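Long-range contacts in 4-hydroxybutyrate CoA-transferase (Porphyromonas gingivalis, PDB 3EH7), which probably transfers coenzyme A between an acyl-CoA thioester and a small carboxylic acid such as acetate or 4-hydroxybutyrate: residues Asn27-Leu33 / Val57-His61; Ala18-Val22 / Ala46-Gln50; Tyr165-Asn170 / Lys286-Leu292. All coordinates share one frame; numbering follows the deposited sequence.

From the N terminus the chain runs through helix 18-22, strand 30-33, helix 41-49 and strand 58-60. Interaction 2 joins the two helices and closes a loop that contains strand 30-33; interaction 1 joins the two strands and closes a loop that contains helix 41-49. The segments alternate, so these loops cross, and the contacts meet where Ile59 CD1 lies 4.0 Å from Leu47 CD1. Both belong to the N-terminal half of the fold. Interaction 3 follows in series, its centre about 28 Å from that of interaction 1. It spans 115 intervening residues and ties 165-170, in the N-terminal family region, to 286-292, in the C-terminal one.

Interaction 1: residues Asn27-Leu33 / Val57-His61; sequences NGERVAL and VEIYH
Arg30 and Glu58 stand side by side on the same face of two parallel strands, and the arginine can be followed outward atom by atom. Its CB lies above the backbone near Glu58 O. CG, anti to the backbone N (chi1 -170°), comes closer to that oxygen, 3.5 Å from CG to Glu58 O. CD rests on Tyr60, 3.7 Å from its CB, so the aliphatic part of the arginine packs on the root of the aromatic side chain. A bend at chi3 then turns the guanidinium: NE gives its hydrogen to a water 3.0 Å away that sits in the plane of the Tyr60 ring at its edge, and NH2 forms a salt bridge with Glu58, 2.9 Å to OE2. The guanidinium and carboxylate planes stand 76° apart, so one oxygen is gripped and the two groups do not pair edge to edge. NH1 reaches away to His119 O, which helps fix the rotation of the group.

Beneath these side chains runs the regular parallel pairing of a beta-alpha-beta crossover, with helix 41-49 linking the strands. Strand 58-60 lies at the edge of the six-stranded sheet within this chain, while strand 30-33 also bonds to strand 122-127. Glu58 N donates to Glu29 O, Val31 N to Glu58 O at 2.8 Å, and Tyr60 N to Val31 O.

The opposite face is apolar and holds beta-branched Val31, Val57 and Ile59, which suit an extended backbone, with Leu33 beyond them. Val31 CG2 meets Val57 CG1 at 3.6 Å, and Val31 CB meets Ile59 CD1 at 3.8 Å. Further along, Leu33 CD1 touches Ile59 CG2 at 4.0 Å, and the leucine also reaches Val44 of helix 41-49.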
ATOM      1  N   ASN A  27       6.920 -34.550 -11.922  1.00 31.38           N
ATOM      2  CA  ASN A  27       8.098 -33.779 -11.522  1.00 31.92           C
ATOM      3  C   ASN A  27       8.074 -32.386 -12.120  1.00 31.47           C
ATOM      4  O   ASN A  27       7.611 -32.190 -13.234  1.00 31.96           O
ATOM      5  CB  ASN A  27       9.411 -34.488 -11.885  1.00 32.75           C
ATOM      6  CG  ASN A  27      10.156 -35.003 -10.651  1.00 35.50           C
ATOM      7  OD1 ASN A  27      10.575 -34.216  -9.765  1.00 39.33           O
ATOM      8  ND2 ASN A  27      10.308 -36.319 -10.574  1.00 37.90           N
ATOM      9  N   GLY A  28       8.549 -31.418 -11.350  1.00 30.89           N
ATOM     10  CA  GLY A  28       8.568 -30.035 -11.792  1.00 30.56           C
ATOM     11  C   GLY A  28       7.257 -29.275 -11.655  1.00 30.05           C
ATOM     12  O   GLY A  28       7.200 -28.118 -12.039  1.00 29.77           O
ATOM     13  N   GLU A  29       6.199 -29.918 -11.143  1.00 29.95           N
ATOM     14  CA  GLU A  29       4.888 -29.268 -11.011  1.00 29.13           C
ATOM     15  C   GLU A  29       4.813 -28.474  -9.708  1.00 29.11           C
ATOM     16  O   GLU A  29       5.579 -28.722  -8.772  1.00 30.00           O
ATOM     17  CB  GLU A  29       3.750 -30.294 -11.111  1.00 29.64           C
ATOM     18  CG  GLU A  29       3.461 -30.746 -12.572  1.00 28.61           C
ATOM     19  CD  GLU A  29       2.293 -31.699 -12.680  1.00 31.15           C
ATOM     20  OE1 GLU A  29       1.894 -32.283 -11.638  1.00 33.19           O
ATOM     21  OE2 GLU A  29       1.764 -31.885 -13.809  1.00 31.38           O
ATOM     22  N   ARG A  30       3.951 -27.472  -9.672  1.00 28.43           N
ATOM     23  CA  ARG A  30       3.672 -26.758  -8.433  1.00 28.07           C
ATOM     24  C   ARG A  30       2.355 -27.268  -7.848  1.00 27.17           C
ATOM     25  O   ARG A  30       1.335 -27.318  -8.534  1.00 26.48           O
ATOM     26  CB  ARG A  30       3.601 -25.255  -8.641  1.00 28.41           C
ATOM     27  CG  ARG A  30       3.565 -24.511  -7.330  1.00 30.59           C
ATOM     28  CD  ARG A  30       3.293 -23.030  -7.466  1.00 34.45           C
ATOM     29  NE  ARG A  30       4.508 -22.237  -7.626  1.00 35.67           N
ATOM     30  CZ  ARG A  30       5.028 -21.893  -8.797  1.00 38.14           C
ATOM     31  NH1 ARG A  30       4.464 -22.299  -9.936  1.00 40.43           N
ATOM     32  NH2 ARG A  30       6.133 -21.166  -8.838  1.00 37.49           N
ATOM     33  N   VAL A  31       2.395 -27.645  -6.575  1.00 26.25           N
ATOM     34  CA  VAL A  31       1.255 -28.255  -5.897  1.00 25.62           C
ATOM     35  C   VAL A  31       0.845 -27.315  -4.793  1.00 25.28           C
ATOM     36  O   VAL A  31       1.679 -26.964  -3.971  1.00 26.18           O
ATOM     37  CB  VAL A  31       1.657 -29.600  -5.264  1.00 25.95           C
ATOM     38  CG1 VAL A  31       0.464 -30.261  -4.600  1.00 24.84           C
ATOM     39  CG2 VAL A  31       2.281 -30.504  -6.298  1.00 25.38           C
ATOM     40  N   ALA A  32      -0.417 -26.879  -4.804  1.00 24.47           N
ATOM     41  CA  ALA A  32      -0.963 -26.032  -3.750  1.00 23.83           C
ATOM     42  C   ALA A  32      -1.735 -26.925  -2.781  1.00 23.23           C
ATOM     43  O   ALA A  32      -2.381 -27.883  -3.206  1.00 23.54           O
ATOM     44  CB  ALA A  32      -1.872 -24.982  -4.337  1.00 23.56           C
ATOM     45  N   LEU A  33      -1.633 -26.640  -1.490  1.00 22.35           N
ATOM     46  CA  LEU A  33      -2.313 -27.422  -0.453  1.00 22.17           C
ATOM     47  C   LEU A  33      -3.234 -26.515   0.268  1.00 21.96           C
ATOM     48  O   LEU A  33      -2.919 -25.351   0.405  1.00 21.44           O
ATOM     49  CB  LEU A  33      -1.322 -27.963   0.579  1.00 22.18           C
ATOM     50  CG  LEU A  33      -0.216 -28.917   0.123  1.00 23.31           C
ATOM     51  CD1 LEU A  33       0.599 -29.324   1.327  1.00 21.48           C
ATOM     52  CD2 LEU A  33      -0.797 -30.122  -0.559  1.00 21.93           C
ATOM     53  N   VAL A  57       9.341 -31.145  -7.693  1.00 29.88           N
ATOM     54  CA  VAL A  57       8.013 -30.680  -7.235  1.00 30.13           C
ATOM     55  C   VAL A  57       8.082 -29.538  -6.212  1.00 30.62           C
ATOM     56  O   VAL A  57       8.782 -29.618  -5.211  1.00 29.83           O
ATOM     57  CB  VAL A  57       7.171 -31.818  -6.617  1.00 30.19           C
ATOM     58  CG1 VAL A  57       5.789 -31.325  -6.275  1.00 28.86           C
ATOM     59  CG2 VAL A  57       7.090 -32.977  -7.570  1.00 29.34           C
ATOM     60  N   GLU A  58       7.302 -28.491  -6.463  1.00 31.33           N
ATOM     61  CA  GLU A  58       7.301 -27.290  -5.642  1.00 31.81           C
ATOM     62  C   GLU A  58       5.998 -27.189  -4.869  1.00 31.17           C
ATOM     63  O   GLU A  58       4.937 -27.166  -5.480  1.00 31.84           O
ATOM     64  CB  GLU A  58       7.434 -26.100  -6.576  1.00 32.55           C
ATOM     65  CG  GLU A  58       7.571 -24.764  -5.902  1.00 35.61           C
ATOM     66  CD  GLU A  58       8.075 -23.684  -6.861  1.00 38.84           C
ATOM     67  OE1 GLU A  58       8.928 -23.980  -7.733  1.00 41.32           O
ATOM     68  OE2 GLU A  58       7.623 -22.537  -6.728  1.00 41.44           O
ATOM     69  N   ILE A  59       6.054 -27.153  -3.542  1.00 30.18           N
ATOM     70  CA  ILE A  59       4.831 -27.034  -2.758  1.00 30.71           C
ATOM     71  C   ILE A  59       4.584 -25.567  -2.544  1.00 30.52           C
ATOM     72  O   ILE A  59       5.447 -24.874  -2.023  1.00 30.97           O
ATOM     73  CB  ILE A  59       4.899 -27.741  -1.398  1.00 30.69           C
ATOM     74  CG1 ILE A  59       5.112 -29.257  -1.562  1.00 31.31           C
ATOM     75  CG2 ILE A  59       3.634 -27.514  -0.632  1.00 31.95           C
ATOM     76  CD1 ILE A  59       4.039 -29.977  -2.304  1.00 31.92           C
ATOM     77  N   TYR A  60       3.423 -25.079  -2.969  1.00 30.09           N
ATOM     78  CA  TYR A  60       3.062 -23.693  -2.689  1.00 29.53           C
ATOM     79  C   TYR A  60       2.242 -23.678  -1.424  1.00 29.42           C
ATOM     80  O   TYR A  60       1.201 -24.318  -1.368  1.00 29.91           O
ATOM     81  CB  TYR A  60       2.288 -23.047  -3.855  1.00 29.88           C
ATOM     82  CG  TYR A  60       1.935 -21.610  -3.570  1.00 28.02           C
ATOM     83  CD1 TYR A  60       2.869 -20.605  -3.725  1.00 28.03           C
ATOM     84  CD2 TYR A  60       0.692 -21.272  -3.078  1.00 26.98           C
ATOM     85  CE1 TYR A  60       2.560 -19.291  -3.421  1.00 27.27           C
ATOM     86  CE2 TYR A  60       0.380 -19.979  -2.768  1.00 27.29           C
ATOM     87  CZ  TYR A  60       1.314 -18.991  -2.953  1.00 26.84           C
ATOM     88  OH  TYR A  60       0.987 -17.698  -2.646  1.00 24.92           O
ATOM     89  N   HIS A  61       2.710 -22.937  -0.417  1.00 29.70           N
ATOM     90  CA  HIS A  61       2.042 -22.827   0.877  1.00 29.31           C
ATOM     91  C   HIS A  61       2.336 -21.447   1.476  1.00 30.42           C
ATOM     92  O   HIS A  61       3.161 -20.698   0.958  1.00 28.97           O
ATOM     93  CB  HIS A  61       2.542 -23.910   1.825  1.00 29.16           C
ATOM     94  CG  HIS A  61       3.984 -23.749   2.193  1.00 29.34           C
ATOM     95  ND1 HIS A  61       4.413 -22.804   3.100  1.00 27.93           N
ATOM     96  CD2 HIS A  61       5.096 -24.370   1.739  1.00 27.31           C
ATOM     97  CE1 HIS A  61       5.728 -22.858   3.199  1.00 28.96           C
ATOM     98  NE2 HIS A  61       6.167 -23.795   2.378  1.00 29.95           N
TER
HETATM   99  O   HOH W   1       5.882 -22.348  -4.950  1.00 43.39           O

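Interaction 2: residues Ala18-Val22 / Ala46-Gln50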
ATOM      1  N   ALA A  18      -4.873 -42.278  -0.911  1.00 21.58           N
ATOM      2  CA  ALA A  18      -3.970 -41.116  -0.903  1.00 22.72           C
ATOM      3  C   ALA A  18      -2.742 -41.339  -1.787  1.00 23.23           C
ATOM      4  O   ALA A  18      -2.315 -40.438  -2.512  1.00 22.80           O
ATOM      5  CB  ALA A  18      -3.516 -40.791   0.537  1.00 22.06           C
ATOM      6  N   GLU A  19      -2.184 -42.543  -1.704  1.00 23.67           N
ATOM      7  CA  GLU A  19      -1.006 -42.930  -2.476  1.00 24.69           C
ATOM      8  C   GLU A  19      -1.293 -42.953  -3.990  1.00 24.79           C
ATOM      9  O   GLU A  19      -0.488 -42.475  -4.790  1.00 24.16           O
ATOM     10  CB  GLU A  19      -0.516 -44.309  -1.997  1.00 25.21           C
ATOM     11  CG  GLU A  19       0.427 -45.027  -2.964  1.00 28.01           C
ATOM     12  CD  GLU A  19       1.208 -46.185  -2.324  1.00 31.10           C
ATOM     13  OE1 GLU A  19       1.011 -47.332  -2.767  1.00 31.70           O
ATOM     14  OE2 GLU A  19       2.023 -45.946  -1.391  1.00 34.25           O
ATOM     15  N   GLU A  20      -2.426 -43.549  -4.366  1.00 24.90           N
ATOM     16  CA  GLU A  20      -2.890 -43.567  -5.754  1.00 25.41           C
ATOM     17  C   GLU A  20      -3.111 -42.127  -6.286  1.00 25.19           C
ATOM     18  O   GLU A  20      -2.681 -41.801  -7.392  1.00 25.87           O
ATOM     19  CB  GLU A  20      -4.179 -44.378  -5.839  1.00 25.77           C
ATOM     20  CG  GLU A  20      -4.894 -44.402  -7.194  1.00 28.83           C
ATOM     21  CD  GLU A  20      -4.020 -44.883  -8.348  1.00 32.76           C
ATOM     22  OE1 GLU A  20      -3.079 -45.690  -8.101  1.00 35.54           O
ATOM     23  OE2 GLU A  20      -4.293 -44.446  -9.501  1.00 33.70           O
ATOM     24  N   ALA A  21      -3.752 -41.280  -5.489  1.00 23.79           N
ATOM     25  CA  ALA A  21      -4.028 -39.891  -5.893  1.00 23.48           C
ATOM     26  C   ALA A  21      -2.745 -39.106  -6.186  1.00 23.30           C
ATOM     27  O   ALA A  21      -2.602 -38.576  -7.284  1.00 22.66           O
ATOM     28  CB  ALA A  21      -4.909 -39.141  -4.836  1.00 22.60           C
ATOM     29  N   VAL A  22      -1.805 -39.053  -5.239  1.00 23.82           N
ATOM     30  CA  VAL A  22      -0.629 -38.181  -5.393  1.00 24.43           C
ATOM     31  C   VAL A  22       0.330 -38.685  -6.481  1.00 25.22           C
ATOM     32  O   VAL A  22       1.169 -37.926  -6.989  1.00 25.98           O
ATOM     33  CB  VAL A  22       0.162 -37.962  -4.048  1.00 24.83           C
ATOM     34  CG1 VAL A  22      -0.756 -37.425  -2.965  1.00 24.00           C
ATOM     35  CG2 VAL A  22       0.891 -39.249  -3.581  1.00 23.15           C
ATOM     36  N   ALA A  46       1.253 -39.373   2.095  1.00 30.42           N
ATOM     37  CA  ALA A  46       1.545 -40.075   0.851  1.00 30.97           C
ATOM     38  C   ALA A  46       2.639 -39.359   0.047  1.00 31.84           C
ATOM     39  O   ALA A  46       3.512 -40.005  -0.518  1.00 31.71           O
ATOM     40  CB  ALA A  46       0.272 -40.242   0.013  1.00 30.98           C
ATOM     41  N   LEU A  47       2.603 -38.030   0.007  1.00 32.87           N
ATOM     42  CA  LEU A  47       3.667 -37.251  -0.643  1.00 34.04           C
ATOM     43  C   LEU A  47       5.064 -37.540  -0.100  1.00 35.13           C
ATOM     44  O   LEU A  47       5.978 -37.793  -0.879  1.00 35.58           O
ATOM     45  CB  LEU A  47       3.423 -35.748  -0.496  1.00 34.14           C
ATOM     46  CG  LEU A  47       2.628 -35.075  -1.595  1.00 34.15           C
ATOM     47  CD1 LEU A  47       2.620 -33.569  -1.328  1.00 33.26           C
ATOM     48  CD2 LEU A  47       3.228 -35.417  -2.951  1.00 34.25           C
ATOM     49  N   VAL A  48       5.245 -37.491   1.219  1.00 36.40           N
ATOM     50  CA  VAL A  48       6.570 -37.759   1.796  1.00 37.63           C
ATOM     51  C   VAL A  48       6.998 -39.216   1.540  1.00 39.15           C
ATOM     52  O   VAL A  48       8.191 -39.494   1.422  1.00 39.39           O
ATOM     53  CB  VAL A  48       6.677 -37.451   3.321  1.00 37.57           C
ATOM     54  CG1 VAL A  48       5.936 -36.150   3.686  1.00 36.95           C
ATOM     55  CG2 VAL A  48       6.212 -38.644   4.169  1.00 38.18           C
ATOM     56  N   GLN A  49       6.030 -40.127   1.439  1.00 40.43           N
ATOM     57  CA  GLN A  49       6.309 -41.538   1.185  1.00 41.89           C
ATOM     58  C   GLN A  49       6.885 -41.756  -0.210  1.00 43.13           C
ATOM     59  O   GLN A  49       7.810 -42.543  -0.389  1.00 43.48           O
ATOM     60  CB  GLN A  49       5.031 -42.368   1.350  1.00 41.92           C
ATOM     61  CG  GLN A  49       5.269 -43.817   1.675  1.00 43.34           C
ATOM     62  CD  GLN A  49       6.149 -43.976   2.901  1.00 45.25           C
ATOM     63  OE1 GLN A  49       6.248 -43.057   3.728  1.00 47.33           O
ATOM     64  NE2 GLN A  49       6.810 -45.130   3.020  1.00 43.72           N
ATOM     65  N   GLN A  50       6.327 -41.054  -1.192  1.00 44.92           N
ATOM     66  CA  GLN A  50       6.829 -41.075  -2.570  1.00 46.17           C
ATOM     67  C   GLN A  50       7.879 -39.986  -2.827  1.00 46.89           C
ATOM     68  O   GLN A  50       8.364 -39.842  -3.949  1.00 46.88           O
ATOM     69  CB  GLN A  50       5.670 -40.920  -3.577  1.00 46.48           C
ATOM     70  CG  GLN A  50       5.083 -42.234  -4.103  1.00 47.46           C
ATOM     71  CD  GLN A  50       4.080 -42.884  -3.152  1.00 49.24           C
ATOM     72  OE1 GLN A  50       3.305 -42.200  -2.466  1.00 50.62           O
ATOM     73  NE2 GLN A  50       4.071 -44.213  -3.131  1.00 49.76           N
TER
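The methyl group of Ala46 presses straight into helix 18-22, where its CB lies 3.6 Å from Ala18 O, 3.9 Å from Ala18 CB and 3.8 Å from Val22 CG2. Alanine suits both sides here, because a single carbon lets the two backbones come close: the CA atoms of Glu19 and Ala46 are 5.1 Å apart. Val22 lies one turn on from Ala18. With CG1 anti to the carbonyl carbon (chi1 -55°), its CG2 falls between the backbone N and the carbonyl carbon and faces Ala46, while its CB meets Leu47 CD2 at 4.1 Å.

Both helices flank the parallel sheet of this Rossmann-like N-terminal region. Helix 18-22 leads from strand 15-16 toward strand 30-33, and helix 41-49 leads on from there to strand 58-60.

Toward solvent, at the exposed Glu19, the contact turns polar. As modelled, Gln50 NE2 donates to Glu19 OE2 over 3.2 Å in a nearly straight bond (174°). The glutamate is extended, and its oxygen is approached from above the carboxylate plane, with the amide at right angles to it. Both the amide's orientation and this bond are doubtful, since Gln50 OE1 then lies 2.9 Å from Ala46 O, another acceptor.

A second shell sets these residues in place. Ala18 and Ala21 rest on Val181 of strand 179-183, Ala18 also touches Ser42, and Val22 also touches Cys43. Leu47 also touches Ile25 and Phe54. At the start of the short helix, Ser17 OG accepts the backbone N-H of Glu20.

Interaction 3: residues Tyr165-Asn170 / Lys286-Leu292; sequences YVHGDN and KNPDVEL
The His167 ring is packed between two side chains, with Pro288 CB over one face and Tyr165 CE1 over the other, both offset. At its edge NE2 comes 3.6 Å from Lys286 C. CG stands anti to the carbonyl carbon (chi1 -71°), which carries the ring over the turn that starts at Asn287. That turn is of type I, and Asn287 OD1 accepts from Asp289 N, an Asx turn at the start of it. Proline suits the second position of such a turn and offers the histidine a rigid, apolar surface.

The buried flank is apolar. Val166 CG1 lies 3.7 Å from Leu292 CG and also reaches Val290, while both valines pack on Ile284 of helix 278-284. Asn170, buried too, lies alongside Leu292 and points the same way; its ND2 donates to Val166 O, from above the carbonyl plane, and also to Gly139 O. Here 167-168, only weakly bonded as a strand, lies beside strand 290-292 at the end of the larger, mostly parallel sheet, so the N-terminal half adjoins the C-terminal half. Leu292 N donates to His167 O at 2.9 Å, and Lys286 N to Tyr165 O at 2.8 Å, the latter nearly straight (170°). Between these bonds the backbones part, and a water lies 3.0 Å from His167 N and 2.9 Å from Asn287 O. Gly168 has backbone angles that only glycine takes easily, and with no side chain it lets its CA lie 3.3 Å from Leu292 O.

Packing loosens on the outside. The exposed Lys286 crosses Tyr165 at about a right angle, its NZ 3.8 Å from Tyr165 CB. Glu291 lays CB and CG against Gly168, and its carboxylate leads away to a hydrogen bond with Tyr293 OH and a salt bridge with Lys268.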
ATOM      1  N   TYR A 165     -18.469 -28.463   7.880  1.00 25.02           N
ATOM      2  CA  TYR A 165     -19.137 -27.821   6.746  1.00 25.72           C
ATOM      3  C   TYR A 165     -19.279 -26.373   7.121  1.00 24.72           C
ATOM      4  O   TYR A 165     -19.968 -26.051   8.084  1.00 25.99           O
ATOM      5  CB  TYR A 165     -20.507 -28.450   6.484  1.00 26.25           C
ATOM      6  CG  TYR A 165     -21.257 -27.840   5.301  1.00 28.86           C
ATOM      7  CD1 TYR A 165     -22.056 -26.706   5.478  1.00 30.45           C
ATOM      8  CD2 TYR A 165     -21.161 -28.386   4.026  1.00 29.46           C
ATOM      9  CE1 TYR A 165     -22.735 -26.142   4.434  1.00 30.56           C
ATOM     10  CE2 TYR A 165     -21.865 -27.831   2.958  1.00 31.29           C
ATOM     11  CZ  TYR A 165     -22.642 -26.699   3.183  1.00 32.15           C
ATOM     12  OH  TYR A 165     -23.345 -26.105   2.167  1.00 38.28           O
ATOM     13  N   VAL A 166     -18.567 -25.504   6.420  1.00 23.33           N
ATOM     14  CA  VAL A 166     -18.551 -24.077   6.764  1.00 22.03           C
ATOM     15  C   VAL A 166     -19.209 -23.250   5.668  1.00 21.92           C
ATOM     16  O   VAL A 166     -18.911 -23.401   4.463  1.00 20.65           O
ATOM     17  CB  VAL A 166     -17.112 -23.573   7.047  1.00 22.38           C
ATOM     18  CG1 VAL A 166     -17.079 -22.057   7.376  1.00 20.77           C
ATOM     19  CG2 VAL A 166     -16.496 -24.399   8.199  1.00 20.94           C
ATOM     20  N   HIS A 167     -20.066 -22.350   6.119  1.00 21.17           N
ATOM     21  CA  HIS A 167     -20.839 -21.490   5.260  1.00 21.55           C
ATOM     22  C   HIS A 167     -20.039 -20.387   4.599  1.00 21.33           C
ATOM     23  O   HIS A 167     -18.844 -20.215   4.871  1.00 21.71           O
ATOM     24  CB  HIS A 167     -21.999 -20.900   6.063  1.00 21.73           C
ATOM     25  CG  HIS A 167     -23.048 -21.910   6.394  1.00 22.87           C
ATOM     26  ND1 HIS A 167     -24.004 -22.304   5.493  1.00 23.41           N
ATOM     27  CD2 HIS A 167     -23.259 -22.646   7.514  1.00 24.87           C
ATOM     28  CE1 HIS A 167     -24.774 -23.226   6.046  1.00 23.78           C
ATOM     29  NE2 HIS A 167     -24.349 -23.443   7.275  1.00 22.51           N
ATOM     30  N   GLY A 168     -20.723 -19.644   3.730  1.00 20.52           N
ATOM     31  CA  GLY A 168     -20.133 -18.559   2.934  1.00 21.02           C
ATOM     32  C   GLY A 168     -19.910 -19.010   1.497  1.00 20.47           C
ATOM     33  O   GLY A 168     -20.469 -20.016   1.070  1.00 20.95           O
ATOM     34  N   ASP A 169     -19.092 -18.266   0.757  1.00 20.27           N
ATOM     35  CA  ASP A 169     -18.705 -18.636  -0.617  1.00 19.50           C
ATOM     36  C   ASP A 169     -17.563 -19.640  -0.524  1.00 19.66           C
ATOM     37  O   ASP A 169     -16.410 -19.321  -0.735  1.00 17.89           O
ATOM     38  CB  ASP A 169     -18.297 -17.409  -1.422  1.00 19.60           C
ATOM     39  CG  ASP A 169     -17.895 -17.750  -2.846  1.00 20.63           C
ATOM     40  OD1 ASP A 169     -18.373 -18.774  -3.397  1.00 21.32           O
ATOM     41  OD2 ASP A 169     -17.103 -16.971  -3.419  1.00 24.39           O
ATOM     42  N   ASN A 170     -17.925 -20.877  -0.182  1.00 19.41           N
ATOM     43  CA  ASN A 170     -16.972 -21.828   0.344  1.00 19.08           C
ATOM     44  C   ASN A 170     -17.291 -23.261  -0.069  1.00 18.75           C
ATOM     45  O   ASN A 170     -16.990 -24.199   0.678  1.00 20.07           O
ATOM     46  CB  ASN A 170     -17.015 -21.722   1.865  1.00 18.90           C
ATOM     47  CG  ASN A 170     -15.834 -22.345   2.532  1.00 19.90           C
ATOM     48  OD1 ASN A 170     -14.700 -22.308   2.022  1.00 19.88           O
ATOM     49  ND2 ASN A 170     -16.077 -22.897   3.726  1.00 20.56           N
ATOM     50  N   LYS A 286     -21.749 -26.134  10.214  1.00 27.03           N
ATOM     51  CA  LYS A 286     -23.134 -25.823   9.839  1.00 27.30           C
ATOM     52  C   LYS A 286     -23.695 -24.605  10.579  1.00 26.62           C
ATOM     53  O   LYS A 286     -24.902 -24.498  10.782  1.00 26.47           O
ATOM     54  CB  LYS A 286     -24.036 -27.042  10.061  1.00 27.15           C
ATOM     55  CG  LYS A 286     -23.654 -28.247   9.222  1.00 29.96           C
ATOM     56  CD  LYS A 286     -24.393 -29.514   9.677  1.00 33.44           C
ATOM     57  CE  LYS A 286     -24.646 -30.486   8.503  1.00 36.56           C
ATOM     58  NZ  LYS A 286     -23.506 -30.499   7.507  1.00 37.21           N
ATOM     59  N   ASN A 287     -22.825 -23.666  10.943  1.00 25.95           N
ATOM     60  CA  ASN A 287     -23.254 -22.461  11.652  1.00 25.49           C
ATOM     61  C   ASN A 287     -23.366 -21.314  10.663  1.00 25.25           C
ATOM     62  O   ASN A 287     -22.342 -20.786  10.189  1.00 24.40           O
ATOM     63  CB  ASN A 287     -22.262 -22.139  12.766  1.00 25.46           C
ATOM     64  CG  ASN A 287     -22.653 -20.929  13.577  1.00 25.80           C
ATOM     65  OD1 ASN A 287     -23.511 -20.159  13.183  1.00 26.21           O
ATOM     66  ND2 ASN A 287     -22.000 -20.754  14.736  1.00 25.63           N
ATOM     67  N   PRO A 288     -24.605 -20.901  10.336  1.00 25.15           N
ATOM     68  CA  PRO A 288     -24.721 -19.884   9.286  1.00 25.25           C
ATOM     69  C   PRO A 288     -24.260 -18.486   9.699  1.00 24.63           C
ATOM     70  O   PRO A 288     -24.197 -17.612   8.853  1.00 24.25           O
ATOM     71  CB  PRO A 288     -26.222 -19.875   8.952  1.00 24.94           C
ATOM     72  CG  PRO A 288     -26.897 -20.449  10.126  1.00 26.11           C
ATOM     73  CD  PRO A 288     -25.915 -21.326  10.857  1.00 25.60           C
ATOM     74  N   ASP A 289     -23.972 -18.260  10.976  1.00 24.12           N
ATOM     75  CA  ASP A 289     -23.437 -16.978  11.394  1.00 24.00           C
ATOM     76  C   ASP A 289     -21.939 -16.860  11.109  1.00 23.15           C
ATOM     77  O   ASP A 289     -21.376 -15.807  11.342  1.00 22.63           O
ATOM     78  CB  ASP A 289     -23.680 -16.752  12.888  1.00 24.61           C
ATOM     79  CG  ASP A 289     -25.162 -16.664  13.231  1.00 26.28           C
ATOM     80  OD1 ASP A 289     -25.946 -16.320  12.334  1.00 29.89           O
ATOM     81  OD2 ASP A 289     -25.532 -16.956  14.379  1.00 28.88           O
ATOM     82  N   VAL A 290     -21.306 -17.947  10.656  1.00 22.50           N
ATOM     83  CA  VAL A 290     -19.902 -17.950  10.280  1.00 21.88           C
ATOM     84  C   VAL A 290     -19.839 -18.116   8.777  1.00 21.86           C
ATOM     85  O   VAL A 290     -20.392 -19.091   8.243  1.00 21.93           O
ATOM     86  CB  VAL A 290     -19.115 -19.120  10.923  1.00 21.71           C
ATOM     87  CG1 VAL A 290     -17.647 -19.117  10.455  1.00 21.94           C
ATOM     88  CG2 VAL A 290     -19.201 -19.069  12.451  1.00 21.96           C
ATOM     89  N   GLU A 291     -19.191 -17.161   8.096  1.00 20.50           N
ATOM     90  CA  GLU A 291     -19.085 -17.206   6.664  1.00 20.78           C
ATOM     91  C   GLU A 291     -17.639 -17.007   6.235  1.00 20.56           C
ATOM     92  O   GLU A 291     -17.006 -15.999   6.586  1.00 18.86           O
ATOM     93  CB  GLU A 291     -20.019 -16.157   6.019  1.00 21.16           C
ATOM     94  CG  GLU A 291     -21.473 -16.528   6.160  1.00 22.01           C
ATOM     95  CD  GLU A 291     -22.440 -15.520   5.540  1.00 25.74           C
ATOM     96  OE1 GLU A 291     -22.010 -14.428   5.103  1.00 27.55           O
ATOM     97  OE2 GLU A 291     -23.653 -15.810   5.562  1.00 29.34           O
ATOM     98  N   LEU A 292     -17.104 -17.997   5.518  1.00 20.29           N
ATOM     99  CA  LEU A 292     -15.805 -17.841   4.890  1.00 20.42           C
ATOM    100  C   LEU A 292     -15.972 -17.478   3.432  1.00 20.12           C
ATOM    101  O   LEU A 292     -16.892 -17.968   2.759  1.00 20.66           O
ATOM    102  CB  LEU A 292     -14.935 -19.081   5.001  1.00 19.80           C
ATOM    103  CG  LEU A 292     -14.495 -19.537   6.394  1.00 24.58           C
ATOM    104  CD1 LEU A 292     -13.207 -20.379   6.358  1.00 21.33           C
ATOM    105  CD2 LEU A 292     -14.410 -18.366   7.402  1.00 23.45           C
TER
HETATM  106  O   HOH W   2     -20.202 -22.325   9.071  1.00 26.19           O